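Local coordinates for protein Ent-copalyl diphosphate synthase (Streptomyces platensis, PDB 5BP8) that is a mainly helical protein of the terpene cyclase family, related through its C-terminal part to the squalene-hopene cyclases, at residues 188-193 and 202-207; 175-180 and 194-199; 215-218 and 222-225. All coordinates share one frame; numbering follows the deposited sequence.

Interaction 1 (188-193 and 202-207)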
# COMPACT_ATOMS: atom_id res chain seq x y z
N LYS A 188 11.94 10.50 0.14
CA LYS A 188 11.00 9.48 -0.34
C LYS A 188 11.62 8.08 -0.33
O LYS A 188 10.88 7.07 -0.45
CB LYS A 188 10.50 9.82 -1.73
CG LYS A 188 11.51 9.55 -2.83
CD LYS A 188 11.13 10.29 -4.10
CE LYS A 188 9.81 9.79 -4.66
NZ LYS A 188 9.46 10.45 -5.96
N LEU A 189 12.95 7.99 -0.25
CA LEU A 189 13.64 6.69 -0.17
C LEU A 189 14.02 6.30 1.26
O LEU A 189 14.57 5.22 1.46
CB LEU A 189 14.90 6.70 -1.05
CG LEU A 189 14.57 6.83 -2.56
CD1 LEU A 189 15.85 7.00 -3.36
CD2 LEU A 189 13.77 5.64 -3.06
N TRP A 190 13.73 7.13 2.26
CA TRP A 190 13.97 6.69 3.63
C TRP A 190 13.20 5.41 3.97
O TRP A 190 13.68 4.58 4.73
CB TRP A 190 13.57 7.77 4.63
CG TRP A 190 14.43 9.02 4.55
CD1 TRP A 190 15.53 9.23 3.74
CD2 TRP A 190 14.26 10.23 5.32
NE1 TRP A 190 16.03 10.51 3.96
CE2 TRP A 190 15.28 11.14 4.91
CE3 TRP A 190 13.33 10.65 6.26
CZ2 TRP A 190 15.40 12.41 5.46
CZ3 TRP A 190 13.44 11.92 6.79
CH2 TRP A 190 14.48 12.79 6.39
N HIS A 191 12.01 5.29 3.40
CA HIS A 191 11.17 4.11 3.56
C HIS A 191 11.88 2.82 3.11
O HIS A 191 11.49 1.72 3.55
CB HIS A 191 9.89 4.29 2.75
CG HIS A 191 8.85 3.26 3.04
ND1 HIS A 191 8.14 3.24 4.21
CD2 HIS A 191 8.41 2.20 2.32
CE1 HIS A 191 7.31 2.21 4.21
NE2 HIS A 191 7.46 1.57 3.07
N THR A 192 12.91 2.96 2.25
CA THR A 192 13.62 1.82 1.68
C THR A 192 15.11 1.78 2.10
O THR A 192 15.96 1.14 1.46
CB THR A 192 13.40 1.73 0.15
OG1 THR A 192 13.94 0.49 -0.35
CG2 THR A 192 13.99 2.81 -0.57
N LEU A 193 15.40 2.41 3.23
CA LEU A 193 16.77 2.51 3.71
C LEU A 193 17.48 1.14 3.77
O LEU A 193 18.66 1.04 3.46
CB LEU A 193 16.83 3.18 5.08
CG LEU A 193 18.20 3.27 5.78
CD1 LEU A 193 19.19 4.09 4.97
CD2 LEU A 193 18.04 3.87 7.18
N ARG A 202 22.70 7.12 6.59
CA ARG A 202 22.62 7.65 5.21
C ARG A 202 21.81 8.95 5.04
O ARG A 202 21.27 9.26 3.95
CB ARG A 202 22.05 6.59 4.27
CG ARG A 202 22.76 5.26 4.31
CD ARG A 202 23.98 5.33 3.44
NE ARG A 202 24.88 4.21 3.61
CZ ARG A 202 25.73 3.79 2.70
NH1 ARG A 202 25.79 4.38 1.50
NH2 ARG A 202 26.52 2.77 2.96
N GLY A 203 21.75 9.73 6.11
CA GLY A 203 21.00 10.97 6.12
C GLY A 203 19.51 10.84 6.35
O GLY A 203 18.80 11.84 6.33
N ALA A 204 19.01 9.61 6.52
CA ALA A 204 17.63 9.42 6.91
C ALA A 204 17.45 9.85 8.36
O ALA A 204 18.31 9.59 9.20
CB ALA A 204 17.21 7.98 6.70
N ARG A 205 16.33 10.52 8.62
CA ARG A 205 16.06 11.10 9.92
C ARG A 205 14.83 10.47 10.55
O ARG A 205 13.76 10.56 10.00
CB ARG A 205 15.80 12.59 9.80
CG ARG A 205 16.91 13.36 9.11
CD ARG A 205 16.72 14.82 9.46
NE ARG A 205 17.45 15.72 8.58
CZ ARG A 205 17.71 16.99 8.88
NH1 ARG A 205 17.31 17.50 10.05
NH2 ARG A 205 18.37 17.75 8.02
N PRO A 206 14.97 9.88 11.75
CA PRO A 206 13.79 9.35 12.41
C PRO A 206 12.76 10.44 12.67
O PRO A 206 13.10 11.63 12.95
CB PRO A 206 14.35 8.78 13.73
CG PRO A 206 15.79 8.53 13.44
CD PRO A 206 16.19 9.64 12.52
N HIS A 207 11.50 10.04 12.59
CA HIS A 207 10.41 10.90 13.02
C HIS A 207 10.63 11.35 14.47
O HIS A 207 10.94 10.56 15.35
CB HIS A 207 9.07 10.18 12.86
CG HIS A 207 7.91 10.92 13.44
ND1 HIS A 207 7.49 12.15 12.96
CD2 HIS A 207 7.08 10.62 14.46
CE1 HIS A 207 6.48 12.57 13.69
NE2 HIS A 207 6.20 11.65 14.59
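Trp190 lays its indole against the chain at Gly203 to Arg205, so that the chain leading into helix 193-196 meets the loop after it. Its CB lies 4.2 Å from Ala204 CB, and the torsion there (chi1 -66°) sets CG opposite the carbonyl carbon and lays one ring face against the passing backbone. CD1 meets Ala204 CB at 3.6 Å, while Ala204 CA rests over the pyrrole ring in a CH-pi contact, 3.5 Å from its centroid and only 13° off the normal. NE1 gives its hydrogen to Leu185 O, a partner outside the two segments. Further along the indole, CZ2 comes 3.6 Å from Gly203 O at an oblique approach. The six-membered ring has the backbone N of Arg205 above the same face as Ala204 CA. Trp190 CZ3 lies 3.5 Å from Arg205 O. Trp190 CH2 touches Arg205 CB at 3.7 Å. Beside the indole, Leu193 CD1 packs on the aliphatic CG of Arg202. No hydrogen bond links the two segments; the contact rests on dispersion and CH-pi attraction, and the one polar atom of the indole is satisfied from elsewhere.

Interaction 2 (175-180 and 194-199)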
# COMPACT_ATOMS: atom_id res chain seq x y z
N GLY A 175 24.93 3.24 -7.37
CA GLY A 175 25.05 4.67 -7.48
C GLY A 175 24.51 5.39 -6.27
O GLY A 175 25.13 6.33 -5.77
N VAL A 176 23.36 4.95 -5.77
CA VAL A 176 22.75 5.58 -4.63
C VAL A 176 23.56 5.29 -3.39
O VAL A 176 23.72 6.18 -2.55
CB VAL A 176 21.28 5.19 -4.48
CG1 VAL A 176 20.72 5.68 -3.16
CG2 VAL A 176 20.49 5.74 -5.65
N ARG A 177 24.11 4.08 -3.28
CA ARG A 177 25.02 3.80 -2.18
C ARG A 177 26.26 4.73 -2.21
O ARG A 177 26.65 5.27 -1.18
CB ARG A 177 25.46 2.34 -2.21
CG ARG A 177 24.36 1.41 -1.73
CD ARG A 177 24.73 -0.04 -1.94
NE ARG A 177 23.82 -0.94 -1.22
CZ ARG A 177 23.76 -2.25 -1.40
NH1 ARG A 177 24.53 -2.85 -2.31
NH2 ARG A 177 22.90 -2.98 -0.67
N GLU A 178 26.85 4.92 -3.37
CA GLU A 178 28.00 5.80 -3.42
C GLU A 178 27.58 7.25 -3.13
O GLU A 178 28.24 7.94 -2.35
CB GLU A 178 28.73 5.70 -4.76
CG GLU A 178 29.98 6.57 -4.73
CD GLU A 178 30.83 6.48 -5.98
OE1 GLU A 178 30.45 5.76 -6.94
OE2 GLU A 178 31.89 7.17 -5.99
N MSE A 179 26.47 7.69 -3.72
CA MSE A 179 26.01 9.07 -3.49
C MSE A 179 25.79 9.33 -2.01
O MSE A 179 26.13 10.40 -1.52
CB MSE A 179 24.75 9.43 -4.29
CG MSE A 179 24.43 10.93 -4.18
SE MSE A 179 22.57 11.32 -4.71
CE MSE A 179 21.65 10.68 -3.08
N THR A 180 25.21 8.37 -1.29
CA THR A 180 24.85 8.58 0.11
C THR A 180 26.03 8.49 1.10
O THR A 180 25.83 8.59 2.31
CB THR A 180 23.64 7.70 0.55
OG1 THR A 180 23.89 6.32 0.26
CG2 THR A 180 22.39 8.12 -0.19
N GLU A 194 16.74 0.10 4.15
CA GLU A 194 17.35 -1.24 4.37
C GLU A 194 17.91 -1.86 3.10
O GLU A 194 18.72 -2.78 3.14
CB GLU A 194 16.34 -2.20 5.04
CG GLU A 194 15.33 -2.88 4.12
CD GLU A 194 14.15 -2.01 3.71
OE1 GLU A 194 14.12 -0.79 4.05
OE2 GLU A 194 13.22 -2.57 3.07
N ALA A 195 17.44 -1.38 1.95
CA ALA A 195 18.00 -1.80 0.67
C ALA A 195 19.36 -1.16 0.42
O ALA A 195 20.20 -1.76 -0.23
CB ALA A 195 17.07 -1.44 -0.45
N VAL A 196 19.54 0.05 0.93
CA VAL A 196 20.76 0.79 0.79
C VAL A 196 21.83 0.24 1.73
O VAL A 196 22.98 0.07 1.32
CB VAL A 196 20.51 2.29 1.03
CG1 VAL A 196 21.78 3.09 0.88
CG2 VAL A 196 19.44 2.81 0.07
N THR A 197 21.44 -0.06 2.96
CA THR A 197 22.36 -0.54 3.97
C THR A 197 21.63 -1.36 5.00
O THR A 197 20.51 -1.05 5.33
CB THR A 197 23.10 0.62 4.69
OG1 THR A 197 24.04 0.08 5.65
CG2 THR A 197 22.15 1.55 5.40
N ARG A 198 22.30 -2.41 5.49
CA ARG A 198 21.75 -3.23 6.56
C ARG A 198 21.90 -2.57 7.91
O ARG A 198 21.23 -2.97 8.87
CB ARG A 198 22.46 -4.60 6.61
CG ARG A 198 22.24 -5.42 5.36
CD ARG A 198 23.01 -6.72 5.47
NE ARG A 198 22.47 -7.53 6.54
CZ ARG A 198 21.57 -8.50 6.40
NH1 ARG A 198 21.04 -8.79 5.21
NH2 ARG A 198 21.17 -9.17 7.45
N ASP A 199 22.84 -1.63 8.01
CA ASP A 199 23.20 -1.01 9.27
C ASP A 199 23.86 0.32 8.95
O ASP A 199 25.03 0.38 8.61
CB ASP A 199 24.16 -1.93 10.05
CG ASP A 199 24.53 -1.38 11.40
OD1 ASP A 199 24.42 -0.17 11.65
OD2 ASP A 199 25.01 -2.19 12.25
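Arg177 and Val196 run past one another in opposite directions, the arginine reaching from helix 171-179 toward the C-terminal end of the short, weakly bonded helix 193-196. Its CB does not itself aim at that helix, but with CG anti to the carbonyl carbon (chi1 -75°) and the chain extended from CG to NE, the guanidinium arrives at the backbone oxygens there. On the way Arg177 CG passes Val196 CG1 at 4.0 Å, touching one branch of the valine. NE then donates to Val196 O at 2.9 Å with an N-H...O angle of 146°; the oxygen sits near the guanidinium edge, somewhat tilted out of its plane. NH2 adds a weak bond to Ala195 O at 3.0 Å. Both acceptors lie where helix 193-196 ends, and the positive charge would probably be favourable beside its carbonyls. In this largely helical protein, whose C-terminal part resembles squalene-hopene cyclases, the pair ties the end of helix 171-179 to helix 193-196 across the loop between them; helix 127-144 joins in, since Ser133 OG also bonds Ala195 O. Thr180, on the same segment as Arg177, lies obliquely across the same valine, its OG1 3.9 Å from Val196 CG1. That hydroxyl donates to Val176 O at 2.8 Å, and the amide of Thr180 reaches the same oxygen from the opposite face of the carbonyl plane, so two donors grip one acceptor. Arg202 NH1 is a further partner of Thr180 OG1. Beyond Val196 the chain folds into an ST turn, in which Asp199 N donates to Thr197 OG1 at 3.2 Å.

Interaction 3 (215-218 and 222-225)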
# COMPACT_ATOMS: atom_id res chain seq x y z
N GLY A 215 10.84 7.91 16.35
CA GLY A 215 11.95 7.00 16.07
C GLY A 215 11.83 6.18 14.79
O GLY A 215 12.84 5.63 14.32
N SER A 216 10.62 6.06 14.25
CA SER A 216 10.44 5.38 12.96
C SER A 216 11.15 6.14 11.85
O SER A 216 11.26 7.39 11.89
CB SER A 216 8.97 5.21 12.60
OG SER A 216 8.31 6.46 12.50
N VAL A 217 11.64 5.39 10.87
CA VAL A 217 12.34 5.94 9.71
C VAL A 217 11.49 5.65 8.49
O VAL A 217 11.25 4.47 8.15
CB VAL A 217 13.72 5.32 9.55
CG1 VAL A 217 14.40 5.78 8.24
CG2 VAL A 217 14.58 5.68 10.76
N GLY A 218 11.00 6.71 7.84
CA GLY A 218 10.11 6.55 6.73
C GLY A 218 8.89 5.67 7.00
O GLY A 218 8.41 5.02 6.09
N ALA A 222 11.35 -2.10 8.67
CA ALA A 222 12.64 -2.54 8.13
C ALA A 222 13.68 -1.39 8.09
O ALA A 222 14.83 -1.58 8.47
CB ALA A 222 12.46 -3.13 6.72
N ALA A 223 13.27 -0.23 7.59
CA ALA A 223 14.20 0.92 7.47
C ALA A 223 14.67 1.33 8.87
O ALA A 223 15.84 1.71 9.05
CB ALA A 223 13.52 2.08 6.76
N THR A 224 13.75 1.27 9.84
CA THR A 224 14.06 1.62 11.22
C THR A 224 15.08 0.66 11.80
O THR A 224 16.02 1.08 12.50
CB THR A 224 12.80 1.68 12.11
OG1 THR A 224 11.80 2.55 11.52
CG2 THR A 224 13.14 2.19 13.50
N ALA A 225 14.93 -0.63 11.50
CA ALA A 225 15.89 -1.63 11.94
C ALA A 225 17.28 -1.34 11.35
O ALA A 225 18.29 -1.50 12.02
CB ALA A 225 15.42 -3.03 11.56
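Thr224 and Val217 join the first turn of helix 221-228 to the loop that leads into it, the loop-to-helix junction at the N-terminus of this helix, three residues separating the segments. Val217 N donates to Thr224 OG1 at 2.9 Å, with a nearly straight N-H...O angle of 160°. The threonine torsion (chi1 -53°) puts OG1 anti to the carbonyl carbon and turns it to the loop, and Ser216 CA also lies against it at 3.5 Å. Alongside, Val217 CG1 packs on Ala223 CB at 4.1 Å, while the carbonyl oxygen of Val217 comes to 3.6 Å from the same Ala223 CB. In the second shell, Thr224 OG1 passes its own hydrogen to Ser220 O, one turn back, so the hydroxyl both accepts and donates and is held in rotation. Ser220 serves the helix start twice, its OG taking the amide of Ala223. Ser216 directs its CB away from the helix overall, and its hydroxyl bonds His213 O; Tyr241 of helix 237-249 packs on Ser216 and Thr224. The threonine methyl meets a backbone carbonyl: Thr224 CG2 lies 3.5 Å from Gly215 O.

In the fold
Interactions 2 and 3 are buried, while interaction 1 is partly open to solvent at Arg205. Interaction 1 is mainly an indole against loop backbone, with apolar side chains; interaction 2 joins a charged group to helix-end carbonyls, and interaction 3 a hydroxyl to a loop amide. Interaction 1 brings its neighbours together: its segments alternate along the chain with those of 175-180 and 194-199, and it touches 215-218 where His207 N bonds Ser216 O and His191 ND1 bonds Gly218 O. Helices 193-196 and 221-228 also meet directly, Glu194 lying against Ala222. All three sit on the same side of the chain's centre; interaction 2, though buried locally, has its centre farthest from it, about 23 Å away.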